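Local coordinates for programmed cell death 6-interacting protein (Homo sapiens, PDB 5WA1), which acts in endosomal cargo sorting, membrane repair and cytokinesis, its Bro1 domain here holding a peptide of the ESCRT-III subunit CHMP4C, at residues A238-A241 and A242-G246; L213-A216 and Q217-F220; A268-C271 and I272-N276. All coordinates share one frame; numbering follows the deposited sequence.

Contact 1: residues A238-A241 and A242-G246; sequences ANQA and ADYFG
Gln240 and Tyr244 meet one turn apart on helix 231-252, the amide nitrogen of Gln240 over one face of the Tyr244 ring, the two side chains meeting at a slant. This nitrogen, NE2, stands 3.2 Å above the ring plane, offset toward the rim, and comes closest to CZ of Tyr244 at 3.3 Å. The amide is turned 47° out of the ring plane. Two torsions bring the groups together: Gln240 sends CG anti to its backbone nitrogen (chi1 178°) and then bends at chi2 (61°), which swings the amide along the helix toward Tyr244. On the way, CG of Gln240 rests 3.7 Å from CE2 of Tyr244. The ring is held at its far end as well, by a hydrogen bond between Tyr244 OH and Thr357 OG1. Next along the surface, one water donates to Asn239 OD1 (3.0 Å) and to Asp243 OD1 (3.1 Å), joining two side chains that do not bond to each other directly. Their other polar atoms reach the segment beyond helix 319-340: Asn239 ND2 bonds to Gly354 O, and Asp243 OD2 forms a salt bridge with Lys355. On the buried side, Phe245 N bonds to Ala241 O at 2.9 Å, and CD2 of the same phenylalanine lies 3.2 Å from that oxygen. CB of Ala241 makes a looser apolar contact, 4.4 Å from CE2 of Phe245. In the helical Bro1 domain, helix 231-252 packs between helices 202-226 and 262-287: small and aromatic carbon groups meet these neighbours, while the Asn239 amide, the Asp243 carboxylate and the Tyr244 hydroxyl tie the helix to the chain near Gly354-Thr357. The nearby lysine would be expected to favour the ionised form of Asp243.

Contact 2: residues L213-A216 and Q217-F220; sequences LAQA and QEVF
Phe220 closes against Ala216 one helical turn earlier, its ring edge set beside the alanine carbonyl. CD2 of Phe220 lies 3.3 Å from Ala216 O, which sits near the ring plane, and the same oxygen accepts the backbone hydrogen bond from Phe220 N at 3.2 Å. Val219 repeats the pattern with a methyl group: its CG2 is 3.3 Å from Gln215 O, the acceptor of Val219 N. With CG1 anti to the backbone nitrogen (chi1 170°), CG2 is the branch left beside that nitrogen, facing back along the helix. Two further backbone bonds, Gln217 N to Leu213 O at 3.0 Å and Glu218 N to Ala214 O at 2.9 Å, complete an unbroken i to i+4 series through the middle of helix 202-226.

The polar side chains are buried but spend their bonding groups on other parts of the chain. Gln217 is bent at chi2 (73°); its NE2 donates to Ala356 O and Leu237 O and its OE1 accepts from Leu358 N, so both ends of the amide are fixed, while Gln215 OE1 accepts from Ile26 N near the start of the chain. Glu218 is fully extended, and its OE1 forms a salt bridge with Lys269, which would be expected to offset the charge of this buried carboxylate.

Side-chain packing adds to this: Ala216 touches Tyr174 and Gln175 of helix 164-191, Val359 lies against Ala216 and Phe220, and Phe220 meets an aromatic side chain of the bound peptide edge-to-face. The arrangement is that of a central helix in the TPR-related helical array of the Bro1 domain, with one residue contributing to the CHMP4 peptide site.

Contact 3: residues A268-C271 and I272-N276; sequences AKHC and IMQAN
Gln274 reaches back alongside the imidazole of His270, one turn before it on helix 262-287, crossing it at a slant. Its CB lies 3.7 Å from His270 O, the carbonyl that accepts the backbone bond of Gln274 N. CG stands beside the backbone nitrogen (chi1 -71°) and comes closer to that oxygen, at 3.3 Å. From there the chain runs extended: CD is 4.0 Å from both CE1 and NE2 of the imidazole, and the terminal NE2 of Gln274 ends 3.5 Å from His270 CE1. Amide and ring planes are 44° apart, an oblique meeting by van der Waals contact. Such i to i+4 pairing along one helix lies here within the Bro1 domain's helical array, where helix 262-287 packs between helices 231-252 and 291-311; Gln274 touches Leu304 on the latter. The ring is positioned by His270 ND1, which hydrogen-bonds to Ala242 O. On another side of the helix, Ile272 directs CG1 toward Ala268, and its CD1 makes a 4.4 Å apolar contact with Ala268 CB, where Val316 touches both. Lys269 NZ, salt-bridged to Glu218, also bonds to Thr24 O, and its charge makes a cation-pi contact with Phe25.

The chain passes through contact 2, then contact 1, then contact 3, on helices 202-226, 231-252 and 262-287, which run up and down in turn. Contact 1 occupies the middle helix: its centre is about 9 Å from that of contact 2 and about 8 Å from that of contact 3, whereas the outer two centres are about 13 Å apart. Polar bonds join them too, Ala242 O to His270 ND1 between contacts 1 and 3, Glu218 to Lys269 between contacts 2 and 3. All three belong to the Bro1 domain and its CHMP4-interacting region; the peptide-contacting helix 202-226 thus packs on helix 231-252 and is joined to helix 262-287 by that salt bridge.

Contact 1: residues A238-A241 and A242-G246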
loop_
_atom_site.group_PDB
_atom_site.type_symbol
_atom_site.label_atom_id
_atom_site.label_comp_id
_atom_site.label_asym_id
_atom_site.label_seq_id
_atom_site.Cartn_x
_atom_site.Cartn_y
_atom_site.Cartn_z
ATOM N N ALA A 238 16.959 -3.334 3.909
ATOM C CA ALA A 238 16.724 -4.171 2.739
ATOM C C ALA A 238 16.285 -5.569 3.139
ATOM O O ALA A 238 15.378 -6.144 2.526
ATOM C CB ALA A 238 17.990 -4.239 1.872
ATOM N N ASN A 239 16.931 -6.143 4.155
ATOM C CA ASN A 239 16.588 -7.502 4.561
ATOM C C ASN A 239 15.144 -7.568 5.045
ATOM O O ASN A 239 14.416 -8.527 4.751
ATOM C CB ASN A 239 17.546 -7.972 5.651
ATOM C CG ASN A 239 17.622 -9.482 5.746
ATOM O OD1 ASN A 239 17.441 -10.190 4.754
ATOM N ND2 ASN A 239 17.871 -9.984 6.944
ATOM N N GLN A 240 14.711 -6.547 5.781
ATOM C CA GLN A 240 13.326 -6.511 6.239
ATOM C C GLN A 240 12.357 -6.359 5.071
ATOM O O GLN A 240 11.286 -6.975 5.066
ATOM C CB GLN A 240 13.139 -5.372 7.241
ATOM C CG GLN A 240 11.697 -5.241 7.716
ATOM C CD GLN A 240 11.211 -6.488 8.414
ATOM O OE1 GLN A 240 11.758 -6.883 9.439
ATOM N NE2 GLN A 240 10.180 -7.118 7.859
ATOM N N ALA A 241 12.698 -5.523 4.090
ATOM C CA ALA A 241 11.854 -5.408 2.907
ATOM C C ALA A 241 11.749 -6.739 2.179
ATOM O O ALA A 241 10.683 -7.097 1.660
ATOM C CB ALA A 241 12.403 -4.328 1.977
ATOM N N ALA A 242 12.848 -7.495 2.141
ATOM C CA ALA A 242 12.822 -8.817 1.531
ATOM C C ALA A 242 11.816 -9.717 2.227
ATOM O O ALA A 242 11.059 -10.438 1.567
ATOM C CB ALA A 242 14.232 -9.442 1.566
ATOM N N ASP A 243 11.780 -9.678 3.565
ATOM C CA ASP A 243 10.805 -10.474 4.306
ATOM C C ASP A 243 9.372 -10.094 3.938
ATOM O O ASP A 243 8.511 -10.972 3.785
ATOM C CB ASP A 243 11.012 -10.304 5.810
ATOM C CG ASP A 243 11.913 -11.360 6.391
ATOM O OD1 ASP A 243 12.658 -11.996 5.615
ATOM O OD2 ASP A 243 11.870 -11.555 7.622
ATOM N N TYR A 244 9.095 -8.792 3.798
ATOM C CA TYR A 244 7.734 -8.359 3.466
ATOM C C TYR A 244 7.348 -8.775 2.057
ATOM O O TYR A 244 6.231 -9.250 1.826
ATOM C CB TYR A 244 7.608 -6.836 3.587
ATOM C CG TYR A 244 7.603 -6.283 4.978
ATOM C CD1 TYR A 244 6.931 -6.932 6.012
ATOM C CD2 TYR A 244 8.244 -5.081 5.254
ATOM C CE1 TYR A 244 6.910 -6.395 7.294
ATOM C CE2 TYR A 244 8.232 -4.542 6.529
ATOM C CZ TYR A 244 7.566 -5.195 7.539
ATOM O OH TYR A 244 7.557 -4.642 8.800
ATOM N N PHE A 245 8.234 -8.538 1.081
ATOM C CA PHE A 245 7.943 -8.973 -0.283
ATOM C C PHE A 245 7.791 -10.481 -0.366
ATOM O O PHE A 245 6.936 -10.987 -1.110
ATOM C CB PHE A 245 9.031 -8.500 -1.245
ATOM C CG PHE A 245 8.911 -7.049 -1.607
ATOM C CD1 PHE A 245 7.810 -6.588 -2.309
ATOM C CD2 PHE A 245 9.889 -6.149 -1.242
ATOM C CE1 PHE A 245 7.692 -5.239 -2.636
ATOM C CE2 PHE A 245 9.794 -4.818 -1.576
ATOM C CZ PHE A 245 8.685 -4.354 -2.273
ATOM N N GLY A 246 8.610 -11.219 0.390
ATOM C CA GLY A 246 8.512 -12.672 0.368
ATOM C C GLY A 246 7.191 -13.172 0.917
ATOM O O GLY A 246 6.543 -14.042 0.326
HETATM O O HOH W 1 15.184 -11.901 3.866
#

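Contact 2: residues L213-A216 and Q217-F220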
loop_
_atom_site.group_PDB
_atom_site.type_symbol
_atom_site.label_atom_id
_atom_site.label_comp_id
_atom_site.label_asym_id
_atom_site.label_seq_id
_atom_site.Cartn_x
_atom_site.Cartn_y
_atom_site.Cartn_z
ATOM N N LEU A 213 2.733 -2.373 2.693
ATOM C CA LEU A 213 3.711 -2.295 3.768
ATOM C C LEU A 213 5.121 -2.573 3.252
ATOM O O LEU A 213 6.073 -1.888 3.640
ATOM C CB LEU A 213 3.343 -3.265 4.887
ATOM C CG LEU A 213 4.104 -3.050 6.197
ATOM C CD1 LEU A 213 3.615 -1.792 6.899
ATOM C CD2 LEU A 213 3.960 -4.266 7.096
ATOM N N ALA A 214 5.272 -3.573 2.368
ATOM C CA ALA A 214 6.574 -3.850 1.758
ATOM C C ALA A 214 7.089 -2.649 0.985
ATOM O O ALA A 214 8.284 -2.337 1.023
ATOM C CB ALA A 214 6.477 -5.056 0.819
ATOM N N GLN A 215 6.202 -1.970 0.256
ATOM C CA GLN A 215 6.657 -0.856 -0.552
ATOM C C GLN A 215 7.013 0.334 0.321
ATOM O O GLN A 215 7.956 1.067 -0.000
ATOM C CB GLN A 215 5.605 -0.524 -1.616
ATOM C CG GLN A 215 5.559 -1.678 -2.621
ATOM C CD GLN A 215 4.651 -1.491 -3.830
ATOM O OE1 GLN A 215 4.929 -2.052 -4.888
ATOM N NE2 GLN A 215 3.553 -0.743 -3.677
ATOM N N ALA A 216 6.314 0.508 1.447
ATOM C CA ALA A 216 6.721 1.528 2.409
ATOM C C ALA A 216 8.124 1.250 2.940
ATOM O O ALA A 216 8.956 2.159 3.017
ATOM C CB ALA A 216 5.714 1.600 3.559
ATOM N N GLN A 217 8.406 -0.007 3.313
ATOM C CA GLN A 217 9.747 -0.364 3.783
ATOM C C GLN A 217 10.791 -0.144 2.691
ATOM O O GLN A 217 11.903 0.326 2.967
ATOM C CB GLN A 217 9.767 -1.814 4.273
ATOM C CG GLN A 217 11.142 -2.333 4.752
ATOM C CD GLN A 217 11.574 -1.753 6.102
ATOM O OE1 GLN A 217 10.759 -1.220 6.851
ATOM N NE2 GLN A 217 12.871 -1.864 6.414
ATOM N N GLU A 218 10.444 -0.452 1.441
ATOM C CA GLU A 218 11.376 -0.205 0.347
ATOM C C GLU A 218 11.703 1.274 0.213
ATOM O O GLU A 218 12.845 1.642 -0.098
ATOM C CB GLU A 218 10.798 -0.737 -0.966
ATOM C CG GLU A 218 11.720 -0.514 -2.165
ATOM C CD GLU A 218 11.097 -0.990 -3.469
ATOM O OE1 GLU A 218 9.961 -1.493 -3.429
ATOM O OE2 GLU A 218 11.741 -0.863 -4.530
ATOM N N VAL A 219 10.707 2.144 0.417
ATOM C CA VAL A 219 10.951 3.577 0.343
ATOM C C VAL A 219 11.932 4.003 1.427
ATOM O O VAL A 219 12.794 4.858 1.199
ATOM C CB VAL A 219 9.620 4.358 0.445
ATOM C CG1 VAL A 219 9.893 5.843 0.623
ATOM C CG2 VAL A 219 8.776 4.132 -0.800
ATOM N N PHE A 220 11.816 3.427 2.627
ATOM C CA PHE A 220 12.785 3.754 3.669
ATOM C C PHE A 220 14.184 3.274 3.304
ATOM O O PHE A 220 15.171 3.929 3.653
ATOM C CB PHE A 220 12.352 3.158 5.007
ATOM C CG PHE A 220 11.412 4.043 5.769
ATOM C CD1 PHE A 220 11.898 5.010 6.629
ATOM C CD2 PHE A 220 10.044 3.925 5.602
ATOM C CE1 PHE A 220 11.040 5.840 7.323
ATOM C CE2 PHE A 220 9.171 4.751 6.298
ATOM C CZ PHE A 220 9.673 5.713 7.161
#

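Contact 3: residues A268-C271 and I272-N276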
loop_
_atom_site.group_PDB
_atom_site.type_symbol
_atom_site.label_atom_id
_atom_site.label_comp_id
_atom_site.label_asym_id
_atom_site.label_seq_id
_atom_site.Cartn_x
_atom_site.Cartn_y
_atom_site.Cartn_z
ATOM N N ALA A 268 10.407 -10.779 -7.858
ATOM C CA ALA A 268 11.622 -10.065 -8.224
ATOM C C ALA A 268 12.099 -9.169 -7.084
ATOM O O ALA A 268 13.284 -9.173 -6.733
ATOM C CB ALA A 268 11.392 -9.245 -9.492
ATOM N N LYS A 269 11.179 -8.408 -6.481
ATOM C CA LYS A 269 11.555 -7.489 -5.411
ATOM C C LYS A 269 12.055 -8.227 -4.174
ATOM O O LYS A 269 12.948 -7.731 -3.482
ATOM C CB LYS A 269 10.370 -6.586 -5.045
ATOM C CG LYS A 269 10.083 -5.477 -6.051
ATOM C CD LYS A 269 10.774 -4.186 -5.691
ATOM C CE LYS A 269 10.388 -3.065 -6.656
ATOM N NZ LYS A 269 9.169 -2.359 -6.188
ATOM N N HIS A 270 11.497 -9.398 -3.876
ATOM C CA HIS A 270 12.031 -10.238 -2.806
ATOM C C HIS A 270 13.511 -10.553 -3.046
ATOM O O HIS A 270 14.355 -10.361 -2.159
ATOM C CB HIS A 270 11.193 -11.515 -2.715
ATOM C CG HIS A 270 11.727 -12.544 -1.762
ATOM N ND1 HIS A 270 11.845 -12.322 -0.405
ATOM C CD2 HIS A 270 12.147 -13.816 -1.971
ATOM C CE1 HIS A 270 12.319 -13.408 0.179
ATOM N NE2 HIS A 270 12.514 -14.329 -0.750
ATOM N N CYS A 271 13.851 -10.971 -4.264
ATOM C CA CYS A 271 15.242 -11.302 -4.569
ATOM C C CYS A 271 16.114 -10.057 -4.689
ATOM O O CYS A 271 17.290 -10.084 -4.297
ATOM C CB CYS A 271 15.315 -12.130 -5.851
ATOM S SG CYS A 271 14.519 -13.741 -5.736
ATOM N N ILE A 272 15.585 -8.965 -5.258
ATOM C CA ILE A 272 16.370 -7.740 -5.360
ATOM C C ILE A 272 16.691 -7.207 -3.976
ATOM O O ILE A 272 17.794 -6.705 -3.730
ATOM C CB ILE A 272 15.645 -6.680 -6.210
ATOM C CG1 ILE A 272 15.638 -7.080 -7.684
ATOM C CG2 ILE A 272 16.301 -5.289 -6.035
ATOM C CD1 ILE A 272 14.583 -6.329 -8.510
ATOM N N MET A 273 15.751 -7.305 -3.064
ATOM C CA MET A 273 16.007 -6.813 -1.746
ATOM C C MET A 273 17.021 -7.692 -1.029
ATOM O O MET A 273 17.862 -7.187 -0.356
ATOM C CB MET A 273 14.733 -6.610 -0.967
ATOM C CG MET A 273 13.867 -5.461 -1.435
ATOM S SD MET A 273 14.659 -3.869 -1.654
ATOM C CE MET A 273 14.911 -3.375 0.001
ATOM N N GLN A 274 16.924 -9.004 -1.158
ATOM C CA GLN A 274 17.941 -9.864 -0.557
ATOM C C GLN A 274 19.324 -9.538 -1.109
ATOM O O GLN A 274 20.299 -9.489 -0.356
ATOM C CB GLN A 274 17.612 -11.341 -0.784
ATOM C CG GLN A 274 16.412 -11.844 0.026
ATOM C CD GLN A 274 16.336 -13.362 0.090
ATOM O OE1 GLN A 274 16.851 -14.059 -0.783
ATOM N NE2 GLN A 274 15.701 -13.875 1.136
ATOM N N ALA A 275 19.421 -9.295 -2.418
ATOM C CA ALA A 275 20.692 -8.917 -3.030
ATOM C C ALA A 275 21.197 -7.571 -2.510
ATOM O O ALA A 275 22.405 -7.391 -2.302
ATOM C CB ALA A 275 20.540 -8.885 -4.553
ATOM N N ASN A 276 20.297 -6.605 -2.308
ATOM C CA ASN A 276 20.706 -5.336 -1.721
ATOM C C ASN A 276 21.234 -5.527 -0.309
ATOM O O ASN A 276 22.213 -4.882 0.087
ATOM C CB ASN A 276 19.536 -4.348 -1.692
ATOM C CG ASN A 276 19.289 -3.707 -3.020
ATOM O OD1 ASN A 276 18.186 -3.767 -3.558
ATOM N ND2 ASN A 276 20.297 -3.053 -3.543
#